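Local coordinates for protein NAD(P)H-flavin oxidoreductase (Agrobacterium tumefaciens str. C58, PDB 2FRE) that binds FMN and, as a member of the nitroreductase family, probably uses NAD(P)H to reduce flavin or other acceptor molecules, at residues L69-E72 with N78-W81. Numbering follows the deposited sequence.
With FMN (flavin mononucleotide), chain C.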
loop_
_atom_site.group_PDB
_atom_site.type_symbol
_atom_site.label_atom_id
_atom_site.label_comp_id
_atom_site.label_asym_id
_atom_site.label_seq_id
_atom_site.Cartn_x
_atom_site.Cartn_y
_atom_site.Cartn_z
ATOM N N LEU A 69 11.843 14.572 -20.134
ATOM C CA LEU A 69 11.785 15.276 -18.869
ATOM C C LEU A 69 11.539 14.294 -17.730
ATOM O O LEU A 69 12.188 14.374 -16.685
ATOM C CB LEU A 69 10.703 16.346 -18.896
ATOM C CG LEU A 69 10.379 16.995 -17.539
ATOM C CD1 LEU A 69 11.588 17.762 -16.956
ATOM C CD2 LEU A 69 9.194 17.903 -17.733
ATOM N N PHE A 70 10.590 13.385 -17.917
ATOM C CA PHE A 70 10.300 12.383 -16.895
ATOM C C PHE A 70 11.521 11.503 -16.630
ATOM O O PHE A 70 11.813 11.188 -15.493
ATOM C CB PHE A 70 9.086 11.533 -17.288
ATOM C CG PHE A 70 7.771 12.157 -16.925
ATOM C CD1 PHE A 70 7.378 13.367 -17.471
ATOM C CD2 PHE A 70 6.911 11.527 -16.022
ATOM C CE1 PHE A 70 6.141 13.965 -17.112
ATOM C CE2 PHE A 70 5.678 12.118 -15.674
ATOM C CZ PHE A 70 5.302 13.318 -16.209
ATOM N N VAL A 71 12.249 11.135 -17.681
ATOM C CA VAL A 71 13.477 10.351 -17.515
ATOM C C VAL A 71 14.547 11.123 -16.716
ATOM O O VAL A 71 15.180 10.574 -15.807
ATOM C CB VAL A 71 14.077 9.942 -18.863
ATOM C CG1 VAL A 71 15.458 9.338 -18.672
ATOM C CG2 VAL A 71 13.156 8.944 -19.601
ATOM N N GLU A 72 14.735 12.401 -17.022
ATOM C CA GLU A 72 15.871 13.126 -16.442
ATOM C C GLU A 72 15.594 13.576 -15.011
ATOM O O GLU A 72 16.516 14.024 -14.330
ATOM C CB GLU A 72 16.308 14.284 -17.345
ATOM C CG GLU A 72 15.438 15.497 -17.286
ATOM C CD GLU A 72 15.819 16.533 -18.329
ATOM O OE1 GLU A 72 17.008 16.945 -18.394
ATOM O OE2 GLU A 72 14.908 16.948 -19.073
ATOM N N ASN A 78 19.041 5.016 -11.929
ATOM C CA ASN A 78 17.708 4.582 -12.348
ATOM C C ASN A 78 17.427 4.873 -13.820
ATOM O O ASN A 78 16.794 4.058 -14.493
ATOM C CB ASN A 78 16.608 5.217 -11.489
ATOM C CG ASN A 78 16.531 4.631 -10.088
ATOM O OD1 ASN A 78 16.148 5.331 -9.133
ATOM N ND2 ASN A 78 16.861 3.354 -9.954
ATOM N N GLN A 79 17.895 6.011 -14.334
ATOM C CA GLN A 79 17.669 6.345 -15.744
ATOM C C GLN A 79 18.106 5.235 -16.681
ATOM O O GLN A 79 17.455 4.985 -17.687
ATOM C CB GLN A 79 18.418 7.608 -16.144
ATOM C CG GLN A 79 17.806 8.876 -15.613
ATOM C CD GLN A 79 18.511 10.124 -16.120
ATOM O OE1 GLN A 79 18.655 11.106 -15.388
ATOM N NE2 GLN A 79 18.925 10.103 -17.376
ATOM N N LYS A 80 19.228 4.600 -16.350
ATOM C CA LYS A 80 19.885 3.636 -17.214
ATOM C C LYS A 80 18.927 2.560 -17.697
ATOM O O LYS A 80 19.000 2.138 -18.837
ATOM C CB LYS A 80 21.041 2.966 -16.465
ATOM C CG LYS A 80 22.219 3.867 -16.207
ATOM C CD LYS A 80 23.204 3.254 -15.202
ATOM C CE LYS A 80 24.639 3.777 -15.397
ATOM N NZ LYS A 80 24.781 5.289 -15.357
ATOM N N TRP A 81 18.026 2.116 -16.817
ATOM C CA TRP A 81 17.077 1.053 -17.156
ATOM C C TRP A 81 15.658 1.571 -17.322
ATOM O O TRP A 81 14.931 1.084 -18.176
ATOM C CB TRP A 81 17.119 -0.086 -16.110
ATOM C CG TRP A 81 16.893 0.349 -14.709
ATOM C CD1 TRP A 81 17.845 0.735 -13.810
ATOM C CD2 TRP A 81 15.642 0.450 -14.037
ATOM N NE1 TRP A 81 17.269 1.064 -12.624
ATOM C CE2 TRP A 81 15.914 0.912 -12.728
ATOM C CE3 TRP A 81 14.316 0.213 -14.411
ATOM C CZ2 TRP A 81 14.913 1.141 -11.794
ATOM C CZ3 TRP A 81 13.312 0.440 -13.475
ATOM C CH2 TRP A 81 13.615 0.910 -12.187
HETATM N N1 FMN C . 14.581 0.051 -7.080
HETATM C C2 FMN C . 15.625 0.666 -7.770
HETATM O O2 FMN C . 16.309 0.012 -8.565
HETATM N N3 FMN C . 15.920 2.001 -7.559
HETATM C C4 FMN C . 15.194 2.767 -6.688
HETATM O O4 FMN C . 15.342 4.006 -6.695
HETATM C C4A FMN C . 14.136 2.143 -5.993
HETATM N N5 FMN C . 13.373 2.874 -5.098
HETATM C C5A FMN C . 12.292 2.267 -4.481
HETATM C C6 FMN C . 11.511 3.014 -3.616
HETATM C C7 FMN C . 10.421 2.448 -2.988
HETATM C C7M FMN C . 9.377 3.422 -2.514
HETATM C C8 FMN C . 10.101 1.103 -3.197
HETATM C C8M FMN C . 8.683 0.619 -3.003
HETATM C C9 FMN C . 10.879 0.343 -4.060
HETATM C C9A FMN C . 11.996 0.924 -4.690
HETATM N N10 FMN C . 12.784 0.172 -5.536
HETATM C C10 FMN C . 13.837 0.791 -6.199
HETATM C "C1'" FMN C . 12.558 -1.308 -5.716
HETATM C "C2'" FMN C . 12.731 -2.146 -4.451
HETATM O "O2'" FMN C . 14.099 -2.420 -4.170
HETATM C "C3'" FMN C . 11.924 -3.436 -4.574
HETATM O "O3'" FMN C . 10.537 -3.128 -4.640
HETATM C "C4'" FMN C . 12.228 -4.387 -3.422
HETATM O "O4'" FMN C . 13.574 -4.829 -3.487
HETATM C "C5'" FMN C . 11.310 -5.603 -3.382
HETATM O "O5'" FMN C . 11.424 -6.366 -4.573
HETATM P P FMN C . 10.136 -6.695 -5.479
HETATM O O1P FMN C . 9.290 -7.671 -4.679
HETATM O O2P FMN C . 9.342 -5.419 -5.711
HETATM O O3P FMN C . 10.654 -7.268 -6.770
#
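V71 and Q79 bring their backbones closest, CA to CA 6.1 Å, where helix 67-72 ends and helix 76-82 passes beside it. Both short helices belong to the excursion between antiparallel neighbours 55-61 and 87-98 in the sheet of this nitroreductase-type, FMN-binding fold. No hydrogen bond joins segments 69-72 and 78-81, and the contact, at the surface, buries just 127 Å².

Q79 carries it. Its CB points at the first helix, and the chain runs out extended past CG (chi2 -175°), which brings CG, and beyond it the amide carbon CD, up to the carbonyl oxygen of V71. Q79 CG sits 3.1 Å from V71 O, a close carbon-to-oxygen approach. V71 adds one methyl: with chi1 171°, CG1 is turned opposite the backbone N and meets Q79 CG at 3.9 Å, the two side chains crossing at a slant. Farther out, the amide carbon CD of Q79 comes within 4.0 Å of E72 CA. On the inner side of the first helix, F70 packs on V58 and A60 of strand 55-61 and on G193 of the second subunit.

The second helix also reaches the flavin. The side chain of N78 ends beside FMN N3 and O4, its CG 3.6 Å from FMN O4. W81, its ring meeting that of H133, carries N78 O 3.5 Å above one face, toward the rim, and its CZ2 approaches FMN O2 obliquely at 3.7 Å.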